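Local structure of DNA polymerase III beta subunit (Streptococcus pyogenes, 2AVT) at residues 35-38 with 43-46. The protein is the sliding clamp of bacterial replication, a dimer that probably encircles DNA as a ring and tethers the replicative polymerase to its template. Residues are numbered along the deposited sequence; the frame is centred on the assembly and turned at random.
Sequences KIEV and VTLT
Thr44 O takes a nearly straight hydrogen bond from Glu37 N (2.9 Å, 177° at the hydrogen). A water oxygen lies 3.0 Å from Thr44 O. Strands 33-39 and 42-48 form an antiparallel beta hairpin in the N-terminal domain of the clamp, and Glu37–Thr44 and Lys35–Thr46 are its hydrogen-bonded pairs. Thr44 N returns a bond to Glu37 O at 2.8 Å, and Lys35 and Thr46 are joined by a similar reciprocal pair. The same water is 2.9 Å from Glu37 OE1 and so can bridge the carboxylate to the neighbouring strand, though it has too few protons to serve every acceptor around it at once. Lys35, Glu37 and Thr44 are partly exposed on a face they share with the buried Thr46, and polar side chains suit it: Lys35, with CG anti to the backbone N (chi1 177°) and an extended chain, brings NZ to Glu37 OE2 in a salt bridge along its own strand, while Thr44 OG1 is hydrogen-bonded to Thr57 OG1 on strand 52-59. The beta-branched threonines also fit the extended backbone.

On the other face the buried, branched aliphatic side chains pack against helix 8-18 (Leu45), strand 67-71 (Val38 and Val43) and strand 73-78 (Ile36). Within the hairpin, Val43 lies alongside both Ile36 and Val38, its two methyls divided between them, and Leu45 CD2 rests 3.9 Å from Ile36 CG1.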
ATOM      1  N   LYS A  35     -12.647  19.114  14.317  1.00 20.19           N
ATOM      2  CA  LYS A  35     -13.084  20.114  15.274  1.00 21.19           C
ATOM      3  C   LYS A  35     -12.367  19.858  16.586  1.00 22.11           C
ATOM      4  O   LYS A  35     -12.330  18.733  17.074  1.00 22.51           O
ATOM      5  CB  LYS A  35     -14.604  20.026  15.453  1.00 24.12           C
ATOM      6  CG  LYS A  35     -15.186  20.964  16.478  1.00 25.68           C
ATOM      7  CD  LYS A  35     -16.683  20.705  16.617  1.00 31.82           C
ATOM      8  CE  LYS A  35     -17.259  21.404  17.838  1.00 37.70           C
ATOM      9  NZ  LYS A  35     -18.611  20.848  18.188  1.00 41.88           N
ATOM     10  N   ILE A  36     -11.779  20.909  17.143  1.00 23.29           N
ATOM     11  CA  ILE A  36     -11.044  20.790  18.389  1.00 24.31           C
ATOM     12  C   ILE A  36     -11.672  21.682  19.447  1.00 26.85           C
ATOM     13  O   ILE A  36     -11.729  22.901  19.289  1.00 25.49           O
ATOM     14  CB  ILE A  36      -9.577  21.212  18.198  1.00 24.10           C
ATOM     15  CG1 ILE A  36      -8.925  20.352  17.114  1.00 23.08           C
ATOM     16  CG2 ILE A  36      -8.819  21.065  19.505  1.00 20.53           C
ATOM     17  CD1 ILE A  36      -7.487  20.718  16.828  1.00 23.95           C
ATOM     18  N   GLU A  37     -12.171  21.072  20.514  1.00 26.66           N
ATOM     19  CA  GLU A  37     -12.769  21.840  21.595  1.00 30.27           C
ATOM     20  C   GLU A  37     -11.943  21.604  22.843  1.00 29.28           C
ATOM     21  O   GLU A  37     -11.754  20.469  23.265  1.00 29.66           O
ATOM     22  CB  GLU A  37     -14.205  21.399  21.844  1.00 33.12           C
ATOM     23  CG  GLU A  37     -15.115  21.614  20.670  1.00 37.25           C
ATOM     24  CD  GLU A  37     -16.474  20.987  20.887  1.00 42.01           C
ATOM     25  OE1 GLU A  37     -16.529  19.762  21.167  1.00 39.35           O
ATOM     26  OE2 GLU A  37     -17.480  21.717  20.770  1.00 45.46           O
ATOM     27  N   VAL A  38     -11.453  22.686  23.429  1.00 29.33           N
ATOM     28  CA  VAL A  38     -10.635  22.587  24.619  1.00 29.61           C
ATOM     29  C   VAL A  38     -11.433  23.026  25.839  1.00 31.11           C
ATOM     30  O   VAL A  38     -11.920  24.160  25.902  1.00 30.88           O
ATOM     31  CB  VAL A  38      -9.368  23.462  24.481  1.00 30.92           C
ATOM     32  CG1 VAL A  38      -8.511  23.338  25.725  1.00 29.84           C
ATOM     33  CG2 VAL A  38      -8.575  23.044  23.234  1.00 26.90           C
ATOM     34  N   VAL A  43      -9.172  17.725  25.997  1.00 25.62           N
ATOM     35  CA  VAL A  43      -9.217  18.209  24.625  1.00 25.16           C
ATOM     36  C   VAL A  43     -10.083  17.242  23.829  1.00 23.49           C
ATOM     37  O   VAL A  43      -9.739  16.076  23.654  1.00 26.07           O
ATOM     38  CB  VAL A  43      -7.795  18.280  24.023  1.00 27.26           C
ATOM     39  CG1 VAL A  43      -7.866  18.472  22.505  1.00 27.18           C
ATOM     40  CG2 VAL A  43      -7.022  19.441  24.671  1.00 22.60           C
ATOM     41  N   THR A  44     -11.223  17.720  23.360  1.00 23.03           N
ATOM     42  CA  THR A  44     -12.115  16.851  22.612  1.00 24.30           C
ATOM     43  C   THR A  44     -11.994  17.064  21.108  1.00 23.77           C
ATOM     44  O   THR A  44     -12.114  18.192  20.611  1.00 21.40           O
ATOM     45  CB  THR A  44     -13.577  17.061  23.049  1.00 24.03           C
ATOM     46  OG1 THR A  44     -13.707  16.688  24.427  1.00 27.56           O
ATOM     47  CG2 THR A  44     -14.515  16.203  22.215  1.00 25.97           C
ATOM     48  N   LEU A  45     -11.760  15.964  20.401  1.00 24.56           N
ATOM     49  CA  LEU A  45     -11.604  15.981  18.947  1.00 23.87           C
ATOM     50  C   LEU A  45     -12.835  15.376  18.294  1.00 25.09           C
ATOM     51  O   LEU A  45     -13.288  14.293  18.695  1.00 24.94           O
ATOM     52  CB  LEU A  45     -10.369  15.169  18.553  1.00 19.85           C
ATOM     53  CG  LEU A  45      -9.092  15.543  19.309  1.00 19.32           C
ATOM     54  CD1 LEU A  45      -7.946  14.631  18.868  1.00 20.00           C
ATOM     55  CD2 LEU A  45      -8.736  16.998  19.031  1.00 16.90           C
ATOM     56  N   THR A  46     -13.378  16.070  17.294  1.00 23.97           N
ATOM     57  CA  THR A  46     -14.565  15.582  16.592  1.00 24.98           C
ATOM     58  C   THR A  46     -14.369  15.534  15.081  1.00 24.36           C
ATOM     59  O   THR A  46     -13.829  16.469  14.479  1.00 22.98           O
ATOM     60  CB  THR A  46     -15.809  16.468  16.871  1.00 27.85           C
ATOM     61  OG1 THR A  46     -16.085  16.499  18.276  1.00 30.98           O
ATOM     62  CG2 THR A  46     -17.026  15.918  16.132  1.00 27.61           C
TER
HETATM   63  O   HOH W   1     -14.780  18.329  19.301  1.00 23.37           O